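Local atomic coordinates of enolase-phosphatase E1 (Saccharomyces cerevisiae, PDB entry 2G80), a protein that probably enolises and then dephosphorylates 2,3-diketo-5-methylthiopentyl-1-phosphate with the help of magnesium, in the methionine salvage pathway. Residues Y31-L36 with R139-S144. Numbering follows the deposited sequence.
Sequences YSTYLL and RVFIYS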
loop_
_atom_site.group_PDB
_atom_site.type_symbol
_atom_site.label_atom_id
_atom_site.label_comp_id
_atom_site.label_asym_id
_atom_site.label_seq_id
_atom_site.Cartn_x
_atom_site.Cartn_y
_atom_site.Cartn_z
ATOM N N TYR A 31 -11.648 -15.995 13.213
ATOM C CA TYR A 31 -12.174 -15.429 11.951
ATOM C C TYR A 31 -11.862 -16.286 10.725
ATOM O O TYR A 31 -10.802 -16.910 10.648
ATOM C CB TYR A 31 -11.606 -14.007 11.774
ATOM C CG TYR A 31 -11.967 -13.085 12.924
ATOM C CD1 TYR A 31 -13.239 -12.512 13.003
ATOM C CD2 TYR A 31 -11.062 -12.836 13.970
ATOM C CE1 TYR A 31 -13.606 -11.679 14.082
ATOM C CE2 TYR A 31 -11.414 -11.998 15.063
ATOM C CZ TYR A 31 -12.691 -11.430 15.109
ATOM O OH TYR A 31 -13.068 -10.615 16.167
ATOM N N SER A 32 -12.782 -16.341 9.763
ATOM C CA SER A 32 -12.479 -17.041 8.507
ATOM C C SER A 32 -11.526 -16.181 7.652
ATOM O O SER A 32 -10.686 -16.721 6.947
ATOM C CB SER A 32 -13.734 -17.403 7.694
ATOM O OG SER A 32 -14.310 -16.300 7.004
ATOM N N THR A 33 -11.649 -14.851 7.766
ATOM C CA THR A 33 -10.991 -13.913 6.875
ATOM C C THR A 33 -10.441 -12.684 7.582
ATOM O O THR A 33 -10.997 -12.221 8.570
ATOM C CB THR A 33 -12.006 -13.489 5.814
ATOM O OG1 THR A 33 -12.555 -14.664 5.216
ATOM C CG2 THR A 33 -11.387 -12.610 4.715
ATOM N N TYR A 34 -9.331 -12.193 7.043
ATOM C CA TYR A 34 -8.625 -11.033 7.504
ATOM C C TYR A 34 -8.412 -10.046 6.358
ATOM O O TYR A 34 -8.009 -10.435 5.250
ATOM C CB TYR A 34 -7.277 -11.439 8.091
ATOM C CG TYR A 34 -7.431 -12.307 9.328
ATOM C CD1 TYR A 34 -7.488 -13.704 9.219
ATOM C CD2 TYR A 34 -7.591 -11.723 10.605
ATOM C CE1 TYR A 34 -7.681 -14.526 10.364
ATOM C CE2 TYR A 34 -7.750 -12.522 11.757
ATOM C CZ TYR A 34 -7.785 -13.917 11.634
ATOM O OH TYR A 34 -7.924 -14.680 12.763
ATOM N N LEU A 35 -8.700 -8.782 6.655
ATOM C CA LEU A 35 -8.561 -7.672 5.748
ATOM C C LEU A 35 -7.515 -6.764 6.385
ATOM O O LEU A 35 -7.643 -6.353 7.548
ATOM C CB LEU A 35 -9.895 -6.944 5.595
ATOM C CG LEU A 35 -9.942 -5.784 4.604
ATOM C CD1 LEU A 35 -9.721 -6.310 3.162
ATOM C CD2 LEU A 35 -11.282 -5.062 4.717
ATOM N N LEU A 36 -6.487 -6.434 5.629
ATOM C CA LEU A 36 -5.377 -5.648 6.183
ATOM C C LEU A 36 -5.130 -4.366 5.441
ATOM O O LEU A 36 -5.050 -4.358 4.219
ATOM C CB LEU A 36 -4.086 -6.462 6.150
ATOM C CG LEU A 36 -4.076 -7.837 6.824
ATOM C CD1 LEU A 36 -2.691 -8.486 6.605
ATOM C CD2 LEU A 36 -4.365 -7.733 8.277
ATOM N N ARG A 139 -7.141 -16.979 4.797
ATOM C CA ARG A 139 -7.731 -16.011 3.883
ATOM C C ARG A 139 -7.326 -14.601 4.279
ATOM O O ARG A 139 -7.744 -14.089 5.311
ATOM C CB ARG A 139 -9.238 -16.204 3.748
ATOM C CG ARG A 139 -9.630 -17.585 3.183
ATOM C CD ARG A 139 -10.622 -17.466 2.031
ATOM N NE ARG A 139 -11.757 -16.636 2.421
ATOM C CZ ARG A 139 -12.558 -15.949 1.610
ATOM N NH1 ARG A 139 -12.398 -15.934 0.277
ATOM N NH2 ARG A 139 -13.534 -15.237 2.164
ATOM N N VAL A 140 -6.461 -14.017 3.457
ATOM C CA VAL A 140 -5.894 -12.687 3.681
ATOM C C VAL A 140 -6.055 -11.826 2.431
ATOM O O VAL A 140 -5.529 -12.176 1.390
ATOM C CB VAL A 140 -4.392 -12.764 4.025
ATOM C CG1 VAL A 140 -3.748 -11.332 4.121
ATOM C CG2 VAL A 140 -4.192 -13.560 5.325
ATOM N N PHE A 141 -6.729 -10.687 2.602
ATOM C CA PHE A 141 -6.958 -9.675 1.595
ATOM C C PHE A 141 -6.375 -8.337 2.049
ATOM O O PHE A 141 -6.388 -8.006 3.237
ATOM C CB PHE A 141 -8.463 -9.529 1.314
ATOM C CG PHE A 141 -9.076 -10.758 0.723
ATOM C CD1 PHE A 141 -9.211 -10.882 -0.641
ATOM C CD2 PHE A 141 -9.458 -11.824 1.536
ATOM C CE1 PHE A 141 -9.758 -12.010 -1.204
ATOM C CE2 PHE A 141 -10.016 -12.980 0.987
ATOM C CZ PHE A 141 -10.170 -13.078 -0.376
ATOM N N ILE A 142 -5.858 -7.580 1.091
ATOM C CA ILE A 142 -5.265 -6.262 1.340
ATOM C C ILE A 142 -6.228 -5.186 0.816
ATOM O O ILE A 142 -6.885 -5.407 -0.204
ATOM C CB ILE A 142 -3.874 -6.141 0.649
ATOM C CG1 ILE A 142 -2.948 -7.322 1.016
ATOM C CG2 ILE A 142 -3.176 -4.826 1.018
ATOM C CD1 ILE A 142 -2.565 -7.451 2.483
ATOM N N TYR A 143 -6.371 -4.084 1.577
ATOM C CA TYR A 143 -7.124 -2.889 1.158
ATOM C C TYR A 143 -6.259 -1.663 1.442
ATOM O O TYR A 143 -5.947 -1.395 2.604
ATOM C CB TYR A 143 -8.466 -2.771 1.883
ATOM C CG TYR A 143 -9.400 -1.622 1.475
ATOM C CD1 TYR A 143 -9.457 -1.130 0.150
ATOM C CD2 TYR A 143 -10.346 -1.134 2.382
ATOM C CE1 TYR A 143 -10.367 -0.114 -0.222
ATOM C CE2 TYR A 143 -11.274 -0.151 2.008
ATOM C CZ TYR A 143 -11.282 0.354 0.718
ATOM O OH TYR A 143 -12.175 1.330 0.402
ATOM N N SER A 144 -5.893 -0.921 0.391
ATOM C CA SER A 144 -5.007 0.253 0.521
ATOM C C SER A 144 -5.351 1.395 -0.448
ATOM O O SER A 144 -6.068 1.184 -1.392
ATOM C CB SER A 144 -3.551 -0.208 0.286
ATOM O OG SER A 144 -2.619 0.826 0.573
HETATM O O HOH W 1 -8.164 -16.488 7.395
#
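L35 and F141 are paired neighbours in two parallel strands, 33-36 and 140-143. CD1 of L35 fits between two bumps of the other strand, 3.9 Å from CB of F141 and 4.0 Å from CB of Y143. CG of L35 stands anti to the backbone N (chi1 -177°), and CD1 extends from it toward strand 140-143. On the same face, T33 CG2 meets the F141 ring obliquely, 3.8 Å from CD2. The R139 chain, bent at chi2 and chi3, reaches across toward T33, and F141 CE2 sits over one face of its guanidinium, offset toward the rim. NH2 of R139 gives a bent, longish hydrogen bond to T33 OG1 (3.3 Å). It also bonds to I200 O, on the helix that packs against T33 and F141.

The other face carries Y34, L36, V140 and I142. L36 CD1 rests on V140 CG1 at 3.9 Å, while its CB faces I142 CD1. Helix 148-156 packs against I142 here.

Four backbone bonds join the strands: Y34 N to R139 O, F141 N to Y34 O, L36 N to F141 O and Y143 N to L36 O. At the start of the pair, a water bridges S32 O and R139 N.

These are adjacent inner strands of the parallel sheet of a Rossmann-like HAD fold. Strand 33-36 leads into the magnesium ligand D37, and strand 140-143 into S144, a predicted substrate-binding residue.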